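Local coordinates for protein fatty acyl CoA synthetase FADD13 (FATTY-ACYL-CoA SYNTHETASE) (Mycobacterium tuberculosis, PDB 3R44) that is an enzyme of the AMP-binding (ANL) superfamily, with a large N-terminal part of mixed sheets and helices joined to a small C-terminal domain, at residues L216-F221 / P266-F271; K249-I254 / R287-G292; D130-R133 / P138-T141; V96-R101 / P105-I110. All coordinates share one frame; numbering follows the deposited sequence.

Interaction 1: residues L216-F221 / P266-F271; sequences LPLPMF and PAILNF
Leu218 and Pro217 meet Ile268 where two neighbouring parallel strands of the nine-stranded mixed sheet, 213-216 and 261-264, give way to a loop and to helix 266-274, so the contact joins two β-strand exits of the α/β fold. Only apolar side chains touch. Ile268 reaches across with its terminal methyl, its chain running extended beyond CB (chi2 173°), and the CD2 branch of Leu218 comes nearest, 3.7 Å from Ile268 CD1, the two side chains crossing obliquely. The same CD1 approaches the ring of Pro217 more loosely, Ile268 CD1 lying 4.5 Å from Pro217 CG, so one methyl touches both loop residues. Polar groups lie outside this apolar patch. Leu218 O and Met220 N are both held by the amide of Asn77, which probably helps to fix the course of the loop, and Leu216 pairs through its backbone with Ile240 and Met242 of the adjacent strand region. On the helical side, Asn270 N bonds to Pro266 O at 2.9 Å, the first turn that presents Ile268 to the loop. Farther along the loop the chain packs on itself: Pro219 CB rests 3.3 Å above the plane of the Phe221 ring, displaced toward its rim.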
loop_
_atom_site.group_PDB
_atom_site.type_symbol
_atom_site.label_atom_id
_atom_site.label_comp_id
_atom_site.label_asym_id
_atom_site.label_seq_id
_atom_site.Cartn_x
_atom_site.Cartn_y
_atom_site.Cartn_z
ATOM N N LEU A 216 1.305 -8.566 11.779
ATOM C CA LEU A 216 1.319 -7.264 11.100
ATOM C C LEU A 216 2.500 -6.449 11.611
ATOM O O LEU A 216 2.457 -5.906 12.720
ATOM C CB LEU A 216 0.030 -6.477 11.350
ATOM C CG LEU A 216 -0.070 -5.198 10.513
ATOM C CD1 LEU A 216 0.204 -5.413 9.056
ATOM C CD2 LEU A 216 -1.437 -4.562 10.737
ATOM N N PRO A 217 3.563 -6.355 10.797
ATOM C CA PRO A 217 4.707 -5.599 11.279
ATOM C C PRO A 217 4.970 -4.402 10.350
ATOM O O PRO A 217 6.123 -3.891 10.299
ATOM C CB PRO A 217 5.832 -6.616 11.144
ATOM C CG PRO A 217 5.493 -7.260 9.795
ATOM C CD PRO A 217 3.982 -7.268 9.712
ATOM N N LEU A 218 3.920 -3.967 9.646
ATOM C CA LEU A 218 3.988 -2.846 8.739
ATOM C C LEU A 218 3.004 -1.770 9.242
ATOM O O LEU A 218 1.977 -2.091 9.826
ATOM C CB LEU A 218 3.560 -3.255 7.344
ATOM C CG LEU A 218 4.407 -4.395 6.750
ATOM C CD1 LEU A 218 3.652 -5.155 5.673
ATOM C CD2 LEU A 218 5.707 -3.788 6.265
ATOM N N PRO A 219 3.246 -0.510 8.884
ATOM C CA PRO A 219 2.406 0.556 9.462
ATOM C C PRO A 219 0.950 0.515 9.052
ATOM O O PRO A 219 0.602 0.257 7.890
ATOM C CB PRO A 219 3.061 1.839 8.943
ATOM C CG PRO A 219 4.511 1.423 8.730
ATOM C CD PRO A 219 4.416 0.028 8.183
ATOM N N MET A 220 0.087 0.880 9.990
ATOM C CA MET A 220 -1.332 0.817 9.743
ATOM C C MET A 220 -1.842 1.900 8.838
ATOM O O MET A 220 -2.998 1.827 8.379
ATOM C CB MET A 220 -2.095 0.778 11.046
ATOM C CG MET A 220 -2.002 -0.589 11.728
ATOM S SD MET A 220 -2.452 -0.429 13.485
ATOM C CE MET A 220 -2.171 -2.143 14.035
ATOM N N PHE A 221 -1.028 2.907 8.554
ATOM C CA PHE A 221 -1.471 3.917 7.631
ATOM C C PHE A 221 -1.326 3.487 6.169
ATOM O O PHE A 221 -1.597 4.294 5.306
ATOM C CB PHE A 221 -0.804 5.286 7.877
ATOM C CG PHE A 221 0.733 5.240 7.934
ATOM C CD1 PHE A 221 1.490 5.047 6.773
ATOM C CD2 PHE A 221 1.407 5.345 9.167
ATOM C CE1 PHE A 221 2.899 4.924 6.828
ATOM C CE2 PHE A 221 2.803 5.258 9.229
ATOM C CZ PHE A 221 3.558 5.056 8.051
ATOM N N PRO A 266 9.605 -7.599 0.415
ATOM C CA PRO A 266 10.782 -8.399 0.108
ATOM C C PRO A 266 11.965 -8.062 0.999
ATOM O O PRO A 266 12.645 -8.997 1.439
ATOM C CB PRO A 266 11.010 -8.080 -1.377
ATOM C CG PRO A 266 9.645 -7.974 -1.861
ATOM C CD PRO A 266 8.969 -7.149 -0.830
ATOM N N ALA A 267 12.192 -6.778 1.323
ATOM C CA ALA A 267 13.348 -6.435 2.205
ATOM C C ALA A 267 13.256 -7.169 3.533
ATOM O O ALA A 267 14.270 -7.644 4.058
ATOM C CB ALA A 267 13.472 -4.887 2.472
ATOM N N ILE A 268 12.056 -7.188 4.105
ATOM C CA ILE A 268 11.782 -7.806 5.415
ATOM C C ILE A 268 12.095 -9.274 5.342
ATOM O O ILE A 268 12.757 -9.781 6.218
ATOM C CB ILE A 268 10.297 -7.599 5.904
ATOM C CG1 ILE A 268 10.144 -6.256 6.561
ATOM C CG2 ILE A 268 9.800 -8.711 6.928
ATOM C CD1 ILE A 268 8.663 -5.913 6.924
ATOM N N LEU A 269 11.613 -9.954 4.291
ATOM C CA LEU A 269 11.839 -11.349 4.175
ATOM C C LEU A 269 13.324 -11.663 3.938
ATOM O O LEU A 269 13.814 -12.688 4.390
ATOM C CB LEU A 269 11.037 -11.938 3.035
ATOM C CG LEU A 269 9.503 -11.940 3.291
ATOM C CD1 LEU A 269 8.896 -12.908 2.356
ATOM C CD2 LEU A 269 9.169 -12.321 4.750
ATOM N N ASN A 270 14.013 -10.785 3.219
ATOM C CA ASN A 270 15.434 -10.922 3.055
ATOM C C ASN A 270 16.168 -10.763 4.388
ATOM O O ASN A 270 17.033 -11.606 4.749
ATOM C CB ASN A 270 15.921 -9.889 2.054
ATOM C CG ASN A 270 17.323 -10.136 1.632
ATOM O OD1 ASN A 270 18.160 -9.197 1.606
ATOM N ND2 ASN A 270 17.634 -11.400 1.318
ATOM N N PHE A 271 15.847 -9.731 5.169
ATOM C CA PHE A 271 16.521 -9.616 6.457
ATOM C C PHE A 271 16.256 -10.778 7.378
ATOM O O PHE A 271 17.171 -11.237 8.081
ATOM C CB PHE A 271 16.184 -8.290 7.133
ATOM C CG PHE A 271 16.660 -7.105 6.350
ATOM C CD1 PHE A 271 17.946 -7.097 5.810
ATOM C CD2 PHE A 271 15.853 -5.987 6.180
ATOM C CE1 PHE A 271 18.415 -5.984 5.104
ATOM C CE2 PHE A 271 16.327 -4.884 5.448
ATOM C CZ PHE A 271 17.572 -4.885 4.928
#

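Interaction 2: residues K249-I254 / R287-G292; sequences KVWSLI and RYFITG
The indole NE1 of Trp251 donates a hydrogen bond to Met272 O of helix 266-274, and this anchor leaves the six-membered part of the indole to meet Phe289. Trp251 CH2 comes to 4.0 Å from Phe289 CZ, arriving at the edge of the phenyl ring and near its plane, whereas CZ reaches the indole obliquely. Both residues hold CG anti to the carbonyl carbon (chi1 -75° in Trp251, -71° in Phe289); these torsions, with the length of the rings, let the side chains span backbones whose nearest CA atoms, those of Ile254 and Arg287, are 11.0 Å apart. One helical turn after Trp251, Ile254 adds its methyl CD1, with Ile254 CD1 4.4 Å from Phe289 CZ, so that both helix residues converge on the far end of one phenyl ring. The turn is closed by Ile254 N, bonded to Val250 O at 2.9 Å. Lys307 makes a cation-pi contact with the indole, and Leu269 and Met272 pack against Phe289. Phe289 is in turn fixed in its strand by backbone bonds to Glu310 and Val312 of strand 310-316. Helices 247-256 and 266-274 thus share one face of the mixed sheet, with a strand residue packed against both, as in layered α/β folds built from parallel strands and connecting helices.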
loop_
_atom_site.group_PDB
_atom_site.type_symbol
_atom_site.label_atom_id
_atom_site.label_comp_id
_atom_site.label_asym_id
_atom_site.label_seq_id
_atom_site.Cartn_x
_atom_site.Cartn_y
_atom_site.Cartn_z
ATOM N N LYS A 249 14.078 -9.961 16.343
ATOM C CA LYS A 249 13.057 -10.294 17.334
ATOM C C LYS A 249 11.840 -10.968 16.711
ATOM O O LYS A 249 11.002 -11.552 17.438
ATOM C CB LYS A 249 12.578 -9.038 18.081
ATOM C CG LYS A 249 13.665 -8.325 18.866
ATOM C CD LYS A 249 13.090 -7.655 20.120
ATOM C CE LYS A 249 14.200 -6.978 20.935
ATOM N NZ LYS A 249 14.203 -5.520 20.512
ATOM N N VAL A 250 11.709 -10.919 15.390
ATOM C CA VAL A 250 10.448 -11.349 14.753
ATOM C C VAL A 250 10.195 -12.859 14.774
ATOM O O VAL A 250 9.063 -13.295 14.976
ATOM C CB VAL A 250 10.305 -10.750 13.341
ATOM C CG1 VAL A 250 11.361 -11.259 12.438
ATOM C CG2 VAL A 250 8.865 -10.950 12.738
ATOM N N TRP A 251 11.241 -13.667 14.623
ATOM C CA TRP A 251 11.020 -15.118 14.592
ATOM C C TRP A 251 10.553 -15.603 15.953
ATOM O O TRP A 251 9.743 -16.501 16.026
ATOM C CB TRP A 251 12.248 -15.897 14.122
ATOM C CG TRP A 251 12.494 -15.809 12.628
ATOM C CD1 TRP A 251 13.513 -15.158 12.024
ATOM C CD2 TRP A 251 11.682 -16.349 11.575
ATOM N NE1 TRP A 251 13.410 -15.266 10.658
ATOM C CE2 TRP A 251 12.277 -15.954 10.350
ATOM C CE3 TRP A 251 10.491 -17.066 11.539
ATOM C CZ2 TRP A 251 11.757 -16.319 9.105
ATOM C CZ3 TRP A 251 9.963 -17.433 10.289
ATOM C CH2 TRP A 251 10.589 -17.051 9.098
ATOM N N SER A 252 11.102 -15.048 17.028
ATOM C CA SER A 252 10.677 -15.399 18.380
ATOM C C SER A 252 9.195 -15.111 18.549
ATOM O O SER A 252 8.470 -15.822 19.219
ATOM C CB SER A 252 11.449 -14.559 19.409
ATOM O OG SER A 252 11.141 -14.975 20.724
ATOM N N LEU A 253 8.766 -14.012 17.962
ATOM C CA LEU A 253 7.413 -13.551 18.117
ATOM C C LEU A 253 6.535 -14.509 17.345
ATOM O O LEU A 253 5.460 -14.886 17.824
ATOM C CB LEU A 253 7.286 -12.124 17.557
ATOM C CG LEU A 253 5.860 -11.563 17.497
ATOM C CD1 LEU A 253 5.144 -11.702 18.860
ATOM C CD2 LEU A 253 5.817 -10.086 16.970
ATOM N N ILE A 254 6.983 -14.880 16.149
ATOM C CA ILE A 254 6.247 -15.795 15.269
ATOM C C ILE A 254 6.054 -17.176 15.956
ATOM O O ILE A 254 4.964 -17.783 15.916
ATOM C CB ILE A 254 6.978 -15.917 13.918
ATOM C CG1 ILE A 254 6.633 -14.725 13.017
ATOM C CG2 ILE A 254 6.694 -17.249 13.211
ATOM C CD1 ILE A 254 7.512 -14.650 11.757
ATOM N N ARG A 287 2.528 -20.629 7.873
ATOM C CA ARG A 287 2.288 -21.145 6.537
ATOM C C ARG A 287 2.834 -20.272 5.441
ATOM O O ARG A 287 3.420 -20.802 4.515
ATOM C CB ARG A 287 0.782 -21.367 6.290
ATOM C CG ARG A 287 0.132 -22.216 7.353
ATOM C CD ARG A 287 -1.184 -22.886 6.855
ATOM N NE ARG A 287 -2.177 -21.863 6.479
ATOM C CZ ARG A 287 -2.985 -21.209 7.318
ATOM N NH1 ARG A 287 -2.959 -21.429 8.631
ATOM N NH2 ARG A 287 -3.870 -20.323 6.810
ATOM N N TYR A 288 2.567 -18.966 5.480
ATOM C CA TYR A 288 3.029 -18.089 4.408
ATOM C C TYR A 288 3.110 -16.615 4.776
ATOM O O TYR A 288 2.417 -16.140 5.653
ATOM C CB TYR A 288 2.134 -18.269 3.127
ATOM C CG TYR A 288 0.705 -17.911 3.327
ATOM C CD1 TYR A 288 0.245 -16.614 3.110
ATOM C CD2 TYR A 288 -0.206 -18.870 3.726
ATOM C CE1 TYR A 288 -1.048 -16.322 3.253
ATOM C CE2 TYR A 288 -1.518 -18.587 3.893
ATOM C CZ TYR A 288 -1.948 -17.279 3.675
ATOM O OH TYR A 288 -3.257 -16.879 3.851
ATOM N N PHE A 289 3.904 -15.884 4.017
ATOM C CA PHE A 289 3.893 -14.463 4.067
ATOM C C PHE A 289 3.083 -13.896 2.922
ATOM O O PHE A 289 3.026 -14.477 1.866
ATOM C CB PHE A 289 5.309 -13.922 3.931
ATOM C CG PHE A 289 6.194 -14.171 5.130
ATOM C CD1 PHE A 289 6.122 -13.358 6.268
ATOM C CD2 PHE A 289 7.092 -15.218 5.098
ATOM C CE1 PHE A 289 6.960 -13.587 7.367
ATOM C CE2 PHE A 289 7.917 -15.478 6.203
ATOM C CZ PHE A 289 7.854 -14.649 7.328
ATOM N N ILE A 290 2.420 -12.769 3.169
ATOM C CA ILE A 290 1.746 -11.996 2.131
ATOM C C ILE A 290 2.679 -10.815 1.933
ATOM O O ILE A 290 2.931 -10.097 2.890
ATOM C CB ILE A 290 0.407 -11.447 2.584
ATOM C CG1 ILE A 290 -0.516 -12.593 2.990
ATOM C CG2 ILE A 290 -0.246 -10.622 1.427
ATOM C CD1 ILE A 290 -1.843 -12.141 3.639
ATOM N N THR A 291 3.233 -10.641 0.748
ATOM C CA THR A 291 4.228 -9.605 0.526
ATOM C C THR A 291 3.752 -8.636 -0.537
ATOM O O THR A 291 3.122 -9.004 -1.508
ATOM C CB THR A 291 5.609 -10.167 0.106
ATOM O OG1 THR A 291 5.491 -10.789 -1.170
ATOM C CG2 THR A 291 6.074 -11.264 1.063
ATOM N N GLY A 292 4.111 -7.383 -0.346
ATOM C CA GLY A 292 3.815 -6.339 -1.314
ATOM C C GLY A 292 5.153 -5.877 -1.868
ATOM O O GLY A 292 6.186 -6.241 -1.354
#

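Interaction 3: residues D130-R133 / P138-T141; sequences DAIR and PPGT
The puckered rings of Pro138 and Pro139, lying one after the other along an extended piece of chain, make the whole of one side of this contact and meet different parts of the helix end. The Pro139 ring offers CD and CG to a single methyl: Ile132 CG2 is 3.6 Å from Pro139 CD and 4.1 Å from Pro139 CG, and the two side chains cross at about a right angle. The Pro138 ring meets main chain instead. Pro138 CB lies 3.7 Å from Ile132 O, and Pro138 CG is 3.6 Å from Arg133 O and 3.9 Å from Ile132 O, so the ring rests against two successive carbonyl oxygens in the last turn of helix 126-134. These approaches are through carbon and are at most weakly polar. Ile132 divides its branches: CG2, anti to the backbone N, turns to Pro139, while the other branch runs extended (chi2 173°) and brings CD1 against Val107 of helix 104-114. Arg133 touches Pro138 through its carbonyl oxygen, at the exposed margin of the contact, whereas Ile132 and Pro139 are buried. Helix 126-134 and the following loop form the connection between the adjacent parallel strands 118-121 and 144-147, a β-α-β crossover in the four-stranded sheet. After the two prolines, Thr141 OG1 is hydrogen-bonded to Ser116 O just ahead of strand 118-121. Helix 104-114 lies alongside, with Ser108 and Ser112 against Pro139, and Trp145 of strand 144-147 packs on both Ile132 and Arg133.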
loop_
_atom_site.group_PDB
_atom_site.type_symbol
_atom_site.label_atom_id
_atom_site.label_comp_id
_atom_site.label_asym_id
_atom_site.label_seq_id
_atom_site.Cartn_x
_atom_site.Cartn_y
_atom_site.Cartn_z
ATOM N N ASP A 130 3.653 19.992 16.612
ATOM C CA ASP A 130 4.122 21.252 17.195
ATOM C C ASP A 130 4.501 22.258 16.117
ATOM O O ASP A 130 4.071 23.411 16.155
ATOM C CB ASP A 130 5.323 21.012 18.116
ATOM C CG ASP A 130 4.926 20.341 19.433
ATOM O OD1 ASP A 130 3.713 20.226 19.731
ATOM O OD2 ASP A 130 5.826 19.902 20.171
ATOM N N ALA A 131 5.272 21.793 15.135
ATOM C CA ALA A 131 5.699 22.641 14.023
ATOM C C ALA A 131 4.443 23.174 13.305
ATOM O O ALA A 131 4.356 24.361 12.976
ATOM C CB ALA A 131 6.607 21.850 13.054
ATOM N N ILE A 132 3.470 22.297 13.067
ATOM C CA ILE A 132 2.219 22.704 12.399
ATOM C C ILE A 132 1.394 23.729 13.223
ATOM O O ILE A 132 0.947 24.745 12.685
ATOM C CB ILE A 132 1.317 21.508 11.995
ATOM C CG1 ILE A 132 2.031 20.608 10.976
ATOM C CG2 ILE A 132 0.004 22.041 11.393
ATOM C CD1 ILE A 132 1.297 19.323 10.647
ATOM N N ARG A 133 1.211 23.472 14.516
ATOM C CA ARG A 133 0.414 24.367 15.376
ATOM C C ARG A 133 1.089 25.746 15.592
ATOM O O ARG A 133 0.395 26.735 15.818
ATOM C CB ARG A 133 0.095 23.705 16.726
ATOM C CG ARG A 133 -0.743 22.418 16.628
ATOM C CD ARG A 133 -1.244 21.972 17.999
ATOM N NE ARG A 133 -2.307 22.876 18.463
ATOM C CZ ARG A 133 -2.936 22.805 19.638
ATOM N NH1 ARG A 133 -2.607 21.878 20.530
ATOM N NH2 ARG A 133 -3.897 23.688 19.925
ATOM N N PRO A 138 -2.496 27.797 11.166
ATOM C CA PRO A 138 -2.554 26.328 11.010
ATOM C C PRO A 138 -3.834 25.894 10.247
ATOM O O PRO A 138 -4.713 26.724 10.029
ATOM C CB PRO A 138 -2.551 25.797 12.457
ATOM C CG PRO A 138 -2.190 26.960 13.337
ATOM C CD PRO A 138 -2.551 28.227 12.581
ATOM N N PRO A 139 -3.924 24.612 9.812
ATOM C CA PRO A 139 -5.097 24.105 9.076
ATOM C C PRO A 139 -6.366 24.459 9.800
ATOM O O PRO A 139 -6.534 24.041 10.958
ATOM C CB PRO A 139 -4.880 22.596 9.081
ATOM C CG PRO A 139 -3.371 22.485 9.080
ATOM C CD PRO A 139 -2.854 23.601 9.907
ATOM N N GLY A 140 -7.222 25.263 9.161
ATOM C CA GLY A 140 -8.252 25.986 9.886
ATOM C C GLY A 140 -9.453 25.187 10.352
ATOM O O GLY A 140 -10.226 25.668 11.189
ATOM N N THR A 141 -9.631 23.997 9.781
ATOM C CA THR A 141 -10.717 23.091 10.129
ATOM C C THR A 141 -10.455 22.331 11.440
ATOM O O THR A 141 -11.392 21.815 12.031
ATOM C CB THR A 141 -10.969 22.073 8.970
ATOM O OG1 THR A 141 -9.750 21.357 8.685
ATOM C CG2 THR A 141 -11.441 22.808 7.694
#

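Interaction 4: residues V96-R101 / P105-I110; sequences VPINTR and PEVSFI
A β-α unit at the border of the four-stranded parallel sheet folds back on itself here, Val96 and Ile98 of the chain at the end of strand 94-97 packing on Val107 and Ile110 of helix 104-114. Val96 and Ile98, two residues apart, point to the helix, with Pro97 between them turned away; Val107 and Ile110, three apart, lie on the side of the helix that meets them. Ile98 carries most of the contact with both branches. Its longer arm, CG1 anti to the carbonyl carbon (chi1 -58°), brings Ile98 CD1 to 3.7 Å from Ile110 CG2, the side chains sliding past each other in opposite directions. Its short branch, Ile98 CG2, touches Val107 CG2 at 4.0 Å and Ile110 CD1 at 4.1 Å. Val96 CG1 meets the same Ile110 CG2 methyl at 4.0 Å. All four residues are buried, and Ala72 and Leu74 of strand 70-74 also pack on Ile98. Beyond the strand Asn99 makes an Asx turn: Asn99 OD1 accepts from Arg101 N at 2.8 Å, with an N-H...O angle of 155° and the donor tilted 25° from the carbonyl plane.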
loop_
_atom_site.group_PDB
_atom_site.type_symbol
_atom_site.label_atom_id
_atom_site.label_comp_id
_atom_site.label_asym_id
_atom_site.label_seq_id
_atom_site.Cartn_x
_atom_site.Cartn_y
_atom_site.Cartn_z
ATOM N N VAL A 96 -8.680 9.607 8.577
ATOM C CA VAL A 96 -7.629 10.105 7.687
ATOM C C VAL A 96 -6.265 9.625 8.250
ATOM O O VAL A 96 -5.573 10.327 9.025
ATOM C CB VAL A 96 -7.629 11.631 7.489
ATOM C CG1 VAL A 96 -6.606 12.014 6.445
ATOM C CG2 VAL A 96 -9.036 12.131 7.009
ATOM N N PRO A 97 -5.871 8.431 7.859
ATOM C CA PRO A 97 -4.602 7.923 8.430
ATOM C C PRO A 97 -3.423 8.558 7.711
ATOM O O PRO A 97 -3.330 8.456 6.459
ATOM C CB PRO A 97 -4.633 6.419 8.102
ATOM C CG PRO A 97 -5.949 6.100 7.645
ATOM C CD PRO A 97 -6.601 7.368 7.125
ATOM N N ILE A 98 -2.496 9.127 8.460
ATOM C CA ILE A 98 -1.379 9.859 7.859
ATOM C C ILE A 98 -0.040 9.191 8.130
ATOM O O ILE A 98 0.245 8.770 9.275
ATOM C CB ILE A 98 -1.365 11.315 8.361
ATOM C CG1 ILE A 98 -2.706 12.007 8.013
ATOM C CG2 ILE A 98 -0.188 12.078 7.757
ATOM C CD1 ILE A 98 -2.876 13.408 8.635
ATOM N N ASN A 99 0.779 9.088 7.093
ATOM C CA ASN A 99 2.140 8.513 7.189
ATOM C C ASN A 99 2.966 9.349 8.173
ATOM O O ASN A 99 3.185 10.534 7.938
ATOM C CB ASN A 99 2.749 8.536 5.769
ATOM C CG ASN A 99 4.160 7.956 5.658
ATOM O OD1 ASN A 99 4.932 7.914 6.594
ATOM N ND2 ASN A 99 4.480 7.478 4.461
ATOM N N THR A 100 3.429 8.723 9.257
ATOM C CA THR A 100 4.200 9.404 10.295
ATOM C C THR A 100 5.662 9.700 9.918
ATOM O O THR A 100 6.426 10.206 10.762
ATOM C CB THR A 100 4.249 8.555 11.546
ATOM O OG1 THR A 100 4.762 7.266 11.193
ATOM C CG2 THR A 100 2.888 8.362 12.119
ATOM N N ARG A 101 6.067 9.353 8.691
ATOM C CA ARG A 101 7.392 9.712 8.154
ATOM C C ARG A 101 7.367 11.012 7.376
ATOM O O ARG A 101 8.411 11.516 6.989
ATOM C CB ARG A 101 7.953 8.597 7.239
ATOM C CG ARG A 101 8.129 7.224 7.913
ATOM N N PRO A 105 5.190 20.153 6.431
ATOM C CA PRO A 105 4.418 20.786 5.337
ATOM C C PRO A 105 3.487 19.810 4.596
ATOM O O PRO A 105 2.406 20.174 4.162
ATOM C CB PRO A 105 5.535 21.312 4.412
ATOM C CG PRO A 105 6.707 21.477 5.328
ATOM C CD PRO A 105 6.639 20.278 6.189
ATOM N N GLU A 106 3.919 18.561 4.455
ATOM C CA GLU A 106 3.123 17.550 3.788
ATOM C C GLU A 106 1.928 17.152 4.678
ATOM O O GLU A 106 0.785 16.974 4.189
ATOM C CB GLU A 106 4.025 16.348 3.441
ATOM C CG GLU A 106 4.960 16.630 2.244
ATOM C CD GLU A 106 6.296 17.353 2.577
ATOM O OE1 GLU A 106 6.570 17.735 3.752
ATOM O OE2 GLU A 106 7.100 17.557 1.628
ATOM N N VAL A 107 2.188 17.033 5.982
ATOM C CA VAL A 107 1.111 16.742 6.945
ATOM C C VAL A 107 0.112 17.888 6.991
ATOM O O VAL A 107 -1.097 17.631 6.948
ATOM C CB VAL A 107 1.615 16.347 8.335
ATOM C CG1 VAL A 107 0.461 16.173 9.302
ATOM C CG2 VAL A 107 2.488 15.040 8.273
ATOM N N SER A 108 0.616 19.129 6.954
ATOM C CA SER A 108 -0.239 20.327 6.949
ATOM C C SER A 108 -1.107 20.359 5.693
ATOM O O SER A 108 -2.299 20.619 5.739
ATOM C CB SER A 108 0.585 21.644 7.088
ATOM O OG SER A 108 -0.293 22.644 7.548
ATOM N N PHE A 109 -0.530 19.985 4.568
ATOM C CA PHE A 109 -1.337 19.901 3.365
ATOM C C PHE A 109 -2.514 18.957 3.494
ATOM O O PHE A 109 -3.657 19.288 3.118
ATOM C CB PHE A 109 -0.503 19.481 2.162
ATOM C CG PHE A 109 -1.319 19.301 0.937
ATOM C CD1 PHE A 109 -1.732 20.391 0.192
ATOM C CD2 PHE A 109 -1.721 18.037 0.549
ATOM C CE1 PHE A 109 -2.535 20.201 -0.936
ATOM C CE2 PHE A 109 -2.523 17.834 -0.551
ATOM C CZ PHE A 109 -2.919 18.920 -1.311
ATOM N N ILE A 110 -2.225 17.758 3.973
ATOM C CA ILE A 110 -3.222 16.713 4.119
ATOM C C ILE A 110 -4.340 17.115 5.035
ATOM O O ILE A 110 -5.517 16.892 4.706
ATOM C CB ILE A 110 -2.569 15.388 4.634
ATOM C CG1 ILE A 110 -1.706 14.839 3.509
ATOM C CG2 ILE A 110 -3.611 14.385 5.101
ATOM C CD1 ILE A 110 -0.833 13.522 3.936
#

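In the fold
The contacts fall into two touching pairs. Interactions 1 and 2 share the nine-stranded mixed sheet and helix 266-274, Leu269 of one packing on Phe289 and Thr291 of the other; interactions 3 and 4 belong to the four-stranded parallel sheet, where helices 104-114 and 126-134 adjoin. Phe221 bridges the pairs, its ring lying by Asn99 and Thr100. Interactions 1, 2 and 4 are buried and apolar, with aliphatic groups throughout 1 and 4 and two aromatic rings plus an isoleucine methyl in 2. Interaction 3, its centre about 27 Å from the chain's centre against about 11 Å for interaction 1, is only partly buried and sets one proline ring against helix carbonyls and the other against an isoleucine methyl.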